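Local coordinates for protein collagen alpha-1(XX) chain (Homo sapiens, PDB 5KF4) that forms a fibronectin type III domain of collagen XX, a beta-sandwich module that probably contributes to the non-collagenous part of this extracellular matrix protein, at residues P38-I43 and V57-A62; E75-V80 and G91-V96; P12-L17 and L29-A34. All blocks are in the same frame, centred on the assembly; numbering follows the deposited sequence.

How the contacts relate
Contacts 1 and 2 pair neighbouring strands of one four-stranded antiparallel sheet, while contact 3 belongs to the three-stranded sheet packed against it. The centres of contacts 1 and 2 lie about 16 Å apart; strand 40-47 of contact 1 and strand 75-84 of contact 2 are antiparallel neighbours in that sheet, and Ile43 CG2 is 3.7 Å from Ser79 O. Contact 3 is nearer to contact 1, about 11 Å between centres, with Tyr41 CE1 3.5 Å from Pro14 CG. From contact 2, about 13 Å away, Val78 CG1 reaches to 3.5 Å from Leu29 CD2 across the sandwich core. Along the chain the three hairpins follow one another, contact 3 first and contact 2 last.

Contact 1 (P38-I43 and V57-A62); sequences PLKYLI and VVEGPA
The Tyr41 ring turns its edge to backbone carbonyls of segment 57-62: CD2 of Tyr41 lies 3.3 Å from Glu59 O and CE2 of Tyr41 3.3 Å from Gly60 O, both oxygens near the ring plane. Over one face sits Pro38, its CG 3.4 Å above the plane of the Tyr41 ring and offset toward the rim; Trp31 of the other sheet meets Tyr41 edge-to-face. Pro38 also presses on Gly60, and the CA-H of Gly60 points at Pro38 O; a side chain at Gly60 would run into that oxygen. A weak bond from Gly60 N to Leu39 O closes this end.

Farther along, Tyr41 and Val58 form an antiparallel hydrogen-bonded pair, with Val58 N 2.7 Å from Tyr41 O in the carbonyl plane; the return bond is modelled doubtfully short. This is the hairpin of strands C and C' in the fibronectin type III fold, C' lying at the sheet border. A type I turn from Glu59 to Ala62 leads out of it, and Leu39 and Lys40 together face Ile83 as a classic beta bulge.

Val58 CG2 touches Tyr41 CB and Ile43 CD1 on the core side, while Leu42 CD1 meets Val57 CG2 (3.6 Å) on the outer one. The Lys40 chain, bent at chi2 (-69°), crosses Val57 at about a right angle; its CD is 3.4 Å from Val58 O and its NZ 3.4 Å from Glu59 CG. Lys40 NZ stays 4.7 Å from Glu59 OE1. An alanine here would probably open a gap beside Val58 O and leave the Glu59 carboxylate without this nearby positive charge.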
loop_
_atom_site.group_PDB
_atom_site.type_symbol
_atom_site.label_atom_id
_atom_site.label_comp_id
_atom_site.label_asym_id
_atom_site.label_seq_id
_atom_site.Cartn_x
_atom_site.Cartn_y
_atom_site.Cartn_z
ATOM N N PRO A 38 -1.902 14.367 1.617
ATOM C CA PRO A 38 -3.028 14.185 0.699
ATOM C C PRO A 38 -4.368 14.178 1.409
ATOM O O PRO A 38 -4.428 14.390 2.619
ATOM C CB PRO A 38 -2.730 12.827 0.065
ATOM C CG PRO A 38 -2.018 12.082 1.135
ATOM C CD PRO A 38 -1.151 13.113 1.823
ATOM N N LEU A 39 -5.441 14.017 0.646
ATOM C CA LEU A 39 -6.747 13.844 1.247
ATOM C C LEU A 39 -6.800 12.404 1.727
ATOM O O LEU A 39 -7.289 12.124 2.820
ATOM C CB LEU A 39 -7.879 14.166 0.270
ATOM C CG LEU A 39 -8.229 15.654 0.146
ATOM C CD1 LEU A 39 -7.178 16.417 -0.653
ATOM C CD2 LEU A 39 -9.613 15.851 -0.451
ATOM N N LYS A 40 -6.265 11.497 0.909
ATOM C CA LYS A 40 -6.308 10.062 1.191
ATOM C C LYS A 40 -5.095 9.288 0.643
ATOM O O LYS A 40 -4.315 9.809 -0.156
ATOM C CB LYS A 40 -7.591 9.442 0.609
ATOM C CG LYS A 40 -8.908 9.995 1.142
ATOM C CD LYS A 40 -9.117 9.599 2.601
ATOM C CE LYS A 40 -10.300 10.331 3.218
ATOM N NZ LYS A 40 -10.561 9.876 4.613
ATOM N N TYR A 41 -4.959 8.036 1.086
ATOM C CA TYR A 41 -4.022 7.064 0.510
ATOM C C TYR A 41 -4.739 5.777 0.095
ATOM O O TYR A 41 -5.552 5.253 0.852
ATOM C CB TYR A 41 -2.901 6.697 1.493
ATOM C CG TYR A 41 -1.796 7.714 1.652
ATOM C CD1 TYR A 41 -0.830 7.872 0.664
ATOM C CD2 TYR A 41 -1.690 8.486 2.802
ATOM C CE1 TYR A 41 0.191 8.786 0.801
ATOM C CE2 TYR A 41 -0.665 9.406 2.949
ATOM C CZ TYR A 41 0.272 9.552 1.945
ATOM O OH TYR A 41 1.293 10.466 2.084
ATOM N N LEU A 42 -4.423 5.256 -1.090
ATOM C CA LEU A 42 -4.925 3.943 -1.496
ATOM C C LEU A 42 -3.877 2.853 -1.282
ATOM O O LEU A 42 -2.784 2.910 -1.845
ATOM C CB LEU A 42 -5.361 3.943 -2.962
ATOM C CG LEU A 42 -5.689 2.550 -3.519
ATOM C CD1 LEU A 42 -6.919 1.945 -2.847
ATOM C CD2 LEU A 42 -5.834 2.549 -5.031
ATOM N N ILE A 43 -4.240 1.842 -0.498
ATOM C CA ILE A 43 -3.368 0.703 -0.218
ATOM C C ILE A 43 -3.891 -0.587 -0.859
ATOM O O ILE A 43 -5.048 -0.963 -0.664
ATOM C CB ILE A 43 -3.211 0.491 1.299
ATOM C CG1 ILE A 43 -2.547 1.716 1.930
ATOM C CG2 ILE A 43 -2.398 -0.756 1.586
ATOM C CD1 ILE A 43 -2.944 1.953 3.358
ATOM N N VAL A 57 -8.654 2.414 1.684
ATOM C CA VAL A 57 -8.203 3.780 1.517
ATOM C C VAL A 57 -8.080 4.418 2.897
ATOM O O VAL A 57 -8.977 4.286 3.730
ATOM C CB VAL A 57 -9.160 4.577 0.609
ATOM C CG1 VAL A 57 -8.859 6.067 0.672
ATOM C CG2 VAL A 57 -9.050 4.082 -0.819
ATOM N N VAL A 58 -6.962 5.095 3.143
ATOM C CA VAL A 58 -6.737 5.739 4.433
ATOM C C VAL A 58 -6.497 7.229 4.226
ATOM O O VAL A 58 -6.330 7.681 3.095
ATOM C CB VAL A 58 -5.550 5.115 5.187
ATOM C CG1 VAL A 58 -5.865 3.674 5.561
ATOM C CG2 VAL A 58 -4.285 5.193 4.350
ATOM N N GLU A 59 -6.399 7.977 5.318
ATOM C CA GLU A 59 -6.356 9.433 5.230
ATOM C C GLU A 59 -4.977 9.981 4.890
ATOM O O GLU A 59 -3.965 9.292 4.997
ATOM C CB GLU A 59 -6.819 10.065 6.541
ATOM C CG GLU A 59 -8.183 9.614 6.998
ATOM C CD GLU A 59 -8.099 8.370 7.856
ATOM O OE1 GLU A 59 -7.770 7.295 7.310
ATOM O OE2 GLU A 59 -8.344 8.473 9.078
ATOM N N GLY A 60 -4.966 11.227 4.437
ATOM C CA GLY A 60 -3.741 11.923 4.098
ATOM C C GLY A 60 -2.676 12.066 5.177
ATOM O O GLY A 60 -1.494 11.884 4.894
ATOM N N PRO A 61 -3.072 12.409 6.419
ATOM C CA PRO A 61 -2.001 12.547 7.406
ATOM C C PRO A 61 -1.614 11.219 8.036
ATOM O O PRO A 61 -0.897 11.203 9.036
ATOM C CB PRO A 61 -2.609 13.488 8.447
ATOM C CG PRO A 61 -4.094 13.296 8.329
ATOM C CD PRO A 61 -4.398 12.601 7.033
ATOM N N ALA A 62 -2.080 10.119 7.457
ATOM C CA ALA A 62 -1.760 8.811 7.997
ATOM C C ALA A 62 -0.315 8.533 7.627
ATOM O O ALA A 62 0.116 8.837 6.513
ATOM C CB ALA A 62 -2.688 7.737 7.455
#

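Contact 2 (E75-V80 and G91-V96); sequences EYLVSV and GLRGLV
Tyr76 and Val96, Val78 and Gly94, and Val80 and Leu92 are the antiparallel hydrogen-bonded pairs, each joined by two backbone bonds. The straightest runs from Tyr76 N to Val96 O (2.9 Å, 168° at the hydrogen), although its donor is tilted 29° from the carbonyl plane. Val78 N approaches Gly94 O nearly along the C=O axis, at 3.0 Å. At the Val80 end the Leu92 N bond to Val80 O is longer (3.2 Å) and more bent, its donor in the carbonyl plane on a lone pair.

Between and just beyond these bonds, CA-H groups point at carbonyl oxygens, among them Arg93 CA at 3.0 Å from Val78 O and Gly91 CA at 3.0 Å from Val80 O. A side chain on Gly91 would collide with that Val80 oxygen.

The side-chain contacts divide between the two faces. On the outer one Leu77 CD1 meets Leu95 CD2 at 3.7 Å, the two side chains crossing obliquely. Glu75, with CG anti to the backbone N (chi1 -177°) and an extended chain, reaches across Leu95, its OE2 3.4 Å from Leu95 CD1, while OE1 is hydrogen-bonded to Ser48 OG. Arg93 sets its CB beside Ser79 OG, and Leu77 CD2 stands at the edge of the guanidinium, near its plane. On the inner face Val78 CG2 and Val96 CG1 make a looser touch.

Tyr76 sends its OH to the backbone N of Ala71, five residues earlier, which fits the tyrosine corner of Greek-key sandwiches. The hairpin joins strands F and G of the fibronectin type III fold: strand 40-47 flanks 75-84 in the sheet, 87-97 is a border strand, and Val78, Val80, Leu92 and Val96 pack on strands 15-20 and 27-32 across the core.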
loop_
_atom_site.group_PDB
_atom_site.type_symbol
_atom_site.label_atom_id
_atom_site.label_comp_id
_atom_site.label_asym_id
_atom_site.label_seq_id
_atom_site.Cartn_x
_atom_site.Cartn_y
_atom_site.Cartn_z
ATOM N N GLU A 75 3.241 -14.831 -0.318
ATOM C CA GLU A 75 3.897 -13.632 -0.816
ATOM C C GLU A 75 2.860 -12.627 -1.296
ATOM O O GLU A 75 1.967 -12.959 -2.078
ATOM C CB GLU A 75 4.860 -13.969 -1.952
ATOM C CG GLU A 75 5.635 -12.773 -2.471
ATOM C CD GLU A 75 6.747 -13.159 -3.423
ATOM O OE1 GLU A 75 6.544 -14.084 -4.235
ATOM O OE2 GLU A 75 7.824 -12.531 -3.365
ATOM N N TYR A 76 2.975 -11.398 -0.806
ATOM C CA TYR A 76 2.078 -10.329 -1.217
ATOM C C TYR A 76 2.791 -9.178 -1.912
ATOM O O TYR A 76 3.879 -8.776 -1.506
ATOM C CB TYR A 76 1.306 -9.787 -0.009
ATOM C CG TYR A 76 0.228 -10.711 0.510
ATOM C CD1 TYR A 76 -1.044 -10.698 -0.045
ATOM C CD2 TYR A 76 0.476 -11.591 1.553
ATOM C CE1 TYR A 76 -2.034 -11.531 0.421
ATOM C CE2 TYR A 76 -0.513 -12.431 2.024
ATOM C CZ TYR A 76 -1.764 -12.395 1.454
ATOM O OH TYR A 76 -2.757 -13.228 1.915
ATOM N N LEU A 77 2.175 -8.665 -2.973
ATOM C CA LEU A 77 2.578 -7.390 -3.547
ATOM C C LEU A 77 1.795 -6.301 -2.841
ATOM O O LEU A 77 0.569 -6.306 -2.861
ATOM C CB LEU A 77 2.325 -7.338 -5.055
ATOM C CG LEU A 77 2.912 -6.106 -5.751
ATOM C CD1 LEU A 77 4.427 -6.048 -5.576
ATOM C CD2 LEU A 77 2.533 -6.070 -7.226
ATOM N N VAL A 78 2.499 -5.360 -2.229
ATOM C CA VAL A 78 1.843 -4.345 -1.417
ATOM C C VAL A 78 2.102 -2.953 -1.981
ATOM O O VAL A 78 3.247 -2.572 -2.173
ATOM C CB VAL A 78 2.327 -4.405 0.037
ATOM C CG1 VAL A 78 1.632 -3.348 0.855
ATOM C CG2 VAL A 78 2.064 -5.783 0.622
ATOM N N SER A 79 1.039 -2.201 -2.250
ATOM C CA SER A 79 1.177 -0.896 -2.890
ATOM C C SER A 79 0.553 0.239 -2.077
ATOM O O SER A 79 -0.465 0.054 -1.407
ATOM C CB SER A 79 0.562 -0.932 -4.288
ATOM O OG SER A 79 1.203 -1.901 -5.100
ATOM N N VAL A 80 1.174 1.415 -2.152
ATOM C CA VAL A 80 0.662 2.615 -1.497
ATOM C C VAL A 80 0.440 3.737 -2.506
ATOM O O VAL A 80 1.394 4.266 -3.064
ATOM C CB VAL A 80 1.622 3.117 -0.408
ATOM C CG1 VAL A 80 1.067 4.370 0.255
ATOM C CG2 VAL A 80 1.872 2.033 0.615
ATOM N N GLY A 91 2.894 5.156 -6.678
ATOM C CA GLY A 91 3.266 4.963 -5.293
ATOM C C GLY A 91 4.400 4.000 -5.013
ATOM O O GLY A 91 5.172 3.638 -5.904
ATOM N N LEU A 92 4.476 3.568 -3.759
ATOM C CA LEU A 92 5.527 2.668 -3.314
ATOM C C LEU A 92 5.028 1.239 -3.353
ATOM O O LEU A 92 3.838 0.984 -3.172
ATOM C CB LEU A 92 5.955 3.017 -1.883
ATOM C CG LEU A 92 6.299 4.472 -1.558
ATOM C CD1 LEU A 92 6.513 4.657 -0.064
ATOM C CD2 LEU A 92 7.550 4.886 -2.316
ATOM N N ARG A 93 5.937 0.300 -3.567
ATOM C CA ARG A 93 5.559 -1.098 -3.478
ATOM C C ARG A 93 6.718 -2.023 -3.135
ATOM O O ARG A 93 7.885 -1.667 -3.285
ATOM C CB ARG A 93 4.880 -1.555 -4.778
ATOM C CG ARG A 93 5.745 -1.528 -6.014
ATOM C CD ARG A 93 4.974 -2.134 -7.174
ATOM N NE ARG A 93 5.227 -1.476 -8.449
ATOM C CZ ARG A 93 4.580 -1.771 -9.573
ATOM N NH1 ARG A 93 3.653 -2.722 -9.575
ATOM N NH2 ARG A 93 4.867 -1.125 -10.695
ATOM N N GLY A 94 6.371 -3.201 -2.631
ATOM C CA GLY A 94 7.351 -4.205 -2.263
ATOM C C GLY A 94 6.725 -5.565 -2.026
ATOM O O GLY A 94 5.508 -5.687 -1.877
ATOM N N LEU A 95 7.564 -6.594 -1.993
ATOM C CA LEU A 95 7.104 -7.953 -1.752
ATOM C C LEU A 95 7.427 -8.370 -0.328
ATOM O O LEU A 95 8.546 -8.173 0.146
ATOM C CB LEU A 95 7.747 -8.931 -2.735
ATOM C CG LEU A 95 7.416 -8.789 -4.220
ATOM C CD1 LEU A 95 8.385 -9.627 -5.037
ATOM C CD2 LEU A 95 5.979 -9.212 -4.498
ATOM N N VAL A 96 6.448 -8.956 0.349
ATOM C CA VAL A 96 6.681 -9.532 1.664
ATOM C C VAL A 96 5.955 -10.869 1.802
ATOM O O VAL A 96 4.805 -11.009 1.390
ATOM C CB VAL A 96 6.235 -8.565 2.790
ATOM C CG1 VAL A 96 4.776 -8.165 2.623
ATOM C CG2 VAL A 96 6.479 -9.182 4.159
#

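Contact 3 (P12-L17 and L29-A34); sequences PAPTSL and LSWTPA
Pro14 lays its CB against the pyrrole end of Trp31, 3.3 Å from CD1, with Pro14 CG a little farther from the same atom. Trp31 CG lies between the backbone N and the carbonyl carbon (chi1 58°). Beyond the proline, Pro12 CB rests on Ala34 CB at 3.9 Å, though Pro12 is poorly ordered.

Thr15 and Thr32 form the antiparallel hydrogen-bonded pair at the strand ends. Both backbone bonds are nearly straight; that from Thr32 N to Thr15 O is modelled very short, so its length is doubtful. Thr32 O also accepts from Thr15 OG1 at 3.3 Å; Thr15 N and OG1 approach from opposite faces of its carbonyl plane, so two donors of one residue grip a single oxygen.

A chain of hydroxyls spans the outer face. Thr32 OG1 donates to Ser16 OG at 2.7 Å, and Ser16 OG donates in turn to Thr15 O, also at 2.7 Å, from above the carbonyl plane at a C=O...O angle of 98°. Ser16 has a positive phi of 58°, and regular pairing is interrupted here, to resume where Ser30 pairs with Val18; the next contacts are CA-H groups, with Leu17 CA 3.1 Å from Ser30 O and Trp31 CA pointing at Ser16 O.

Leu17 carries the inward side. Its CD1 lies 3.6 Å from Leu29 CD1 and 3.4 Å from Ser30 O. Leu17 and Leu29 both touch Val80 of the facing sheet, and Trp31 packs on Leu92. A border strand hairpinned to one that sends a tryptophan into the core is characteristic of strands A and B in the fibronectin type III sandwich.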
loop_
_atom_site.group_PDB
_atom_site.type_symbol
_atom_site.label_atom_id
_atom_site.label_comp_id
_atom_site.label_asym_id
_atom_site.label_seq_id
_atom_site.Cartn_x
_atom_site.Cartn_y
_atom_site.Cartn_z
ATOM N N PRO A 12 3.110 14.568 -5.797
ATOM C CA PRO A 12 3.890 14.248 -4.600
ATOM C C PRO A 12 3.510 12.864 -4.083
ATOM O O PRO A 12 2.329 12.542 -3.920
ATOM C CB PRO A 12 3.501 15.351 -3.613
ATOM C CG PRO A 12 2.906 16.442 -4.453
ATOM C CD PRO A 12 2.257 15.753 -5.608
ATOM N N ALA A 13 4.531 12.060 -3.827
ATOM C CA ALA A 13 4.360 10.687 -3.374
ATOM C C ALA A 13 5.017 10.479 -2.026
ATOM O O ALA A 13 5.981 11.166 -1.696
ATOM C CB ALA A 13 4.927 9.716 -4.399
ATOM N N PRO A 14 4.506 9.533 -1.233
ATOM C CA PRO A 14 5.309 9.256 -0.047
ATOM C C PRO A 14 6.573 8.502 -0.456
ATOM O O PRO A 14 6.664 8.023 -1.585
ATOM C CB PRO A 14 4.390 8.389 0.811
ATOM C CG PRO A 14 3.430 7.766 -0.142
ATOM C CD PRO A 14 3.308 8.682 -1.325
ATOM N N THR A 15 7.549 8.432 0.439
ATOM C CA THR A 15 8.803 7.754 0.147
ATOM C C THR A 15 9.138 6.731 1.219
ATOM O O THR A 15 8.491 6.687 2.269
ATOM C CB THR A 15 9.973 8.751 0.017
ATOM O OG1 THR A 15 10.047 9.563 1.195
ATOM C CG2 THR A 15 9.788 9.645 -1.205
ATOM N N SER A 16 10.132 5.894 0.923
ATOM C CA SER A 16 10.739 4.997 1.906
ATOM C C SER A 16 9.730 4.048 2.548
ATOM O O SER A 16 9.420 4.170 3.733
ATOM C CB SER A 16 11.462 5.805 2.992
ATOM O OG SER A 16 10.572 6.288 3.978
ATOM N N LEU A 17 9.228 3.100 1.762
ATOM C CA LEU A 17 8.265 2.128 2.267
ATOM C C LEU A 17 8.936 1.100 3.178
ATOM O O LEU A 17 9.934 0.485 2.807
ATOM C CB LEU A 17 7.571 1.414 1.105
ATOM C CG LEU A 17 6.488 0.408 1.499
ATOM C CD1 LEU A 17 5.251 1.169 1.948
ATOM C CD2 LEU A 17 6.162 -0.539 0.365
ATOM N N LEU A 29 2.773 -1.554 7.403
ATOM C CA LEU A 29 3.221 -0.755 6.282
ATOM C C LEU A 29 3.620 0.610 6.797
ATOM O O LEU A 29 2.911 1.203 7.609
ATOM C CB LEU A 29 2.113 -0.642 5.241
ATOM C CG LEU A 29 2.540 -0.516 3.787
ATOM C CD1 LEU A 29 3.509 -1.633 3.431
ATOM C CD2 LEU A 29 1.304 -0.565 2.919
ATOM N N SER A 30 4.760 1.104 6.335
ATOM C CA SER A 30 5.228 2.411 6.765
ATOM C C SER A 30 5.875 3.152 5.605
ATOM O O SER A 30 6.562 2.557 4.782
ATOM C CB SER A 30 6.212 2.263 7.928
ATOM O OG SER A 30 5.525 2.127 9.161
ATOM N N TRP A 31 5.687 4.464 5.575
ATOM C CA TRP A 31 6.186 5.276 4.479
ATOM C C TRP A 31 6.500 6.690 4.953
ATOM O O TRP A 31 6.009 7.112 5.993
ATOM C CB TRP A 31 5.150 5.292 3.348
ATOM C CG TRP A 31 3.797 5.826 3.772
ATOM C CD1 TRP A 31 3.364 7.122 3.712
ATOM C CD2 TRP A 31 2.715 5.071 4.337
ATOM N NE1 TRP A 31 2.080 7.216 4.193
ATOM C CE2 TRP A 31 1.659 5.971 4.584
ATOM C CE3 TRP A 31 2.536 3.719 4.652
ATOM C CZ2 TRP A 31 0.443 5.564 5.132
ATOM C CZ3 TRP A 31 1.328 3.318 5.199
ATOM C CH2 TRP A 31 0.298 4.236 5.432
ATOM N N THR A 32 7.345 7.412 4.222
ATOM C CA THR A 32 7.596 8.808 4.566
ATOM C C THR A 32 6.784 9.737 3.666
ATOM O O THR A 32 7.054 9.840 2.471
ATOM C CB THR A 32 9.093 9.162 4.471
ATOM O OG1 THR A 32 9.827 8.382 5.424
ATOM C CG2 THR A 32 9.312 10.637 4.773
ATOM N N PRO A 33 5.794 10.429 4.250
ATOM C CA PRO A 33 4.865 11.281 3.504
ATOM C C PRO A 33 5.528 12.533 2.951
ATOM O O PRO A 33 6.471 13.046 3.553
ATOM C CB PRO A 33 3.805 11.651 4.544
ATOM C CG PRO A 33 4.490 11.534 5.859
ATOM C CD PRO A 33 5.697 10.645 5.704
ATOM N N ALA A 34 5.033 13.015 1.818
ATOM C CA ALA A 34 5.459 14.300 1.285
ATOM C C ALA A 34 4.945 15.421 2.194
ATOM O O ALA A 34 3.956 15.229 2.909
ATOM C CB ALA A 34 4.962 14.473 -0.141
#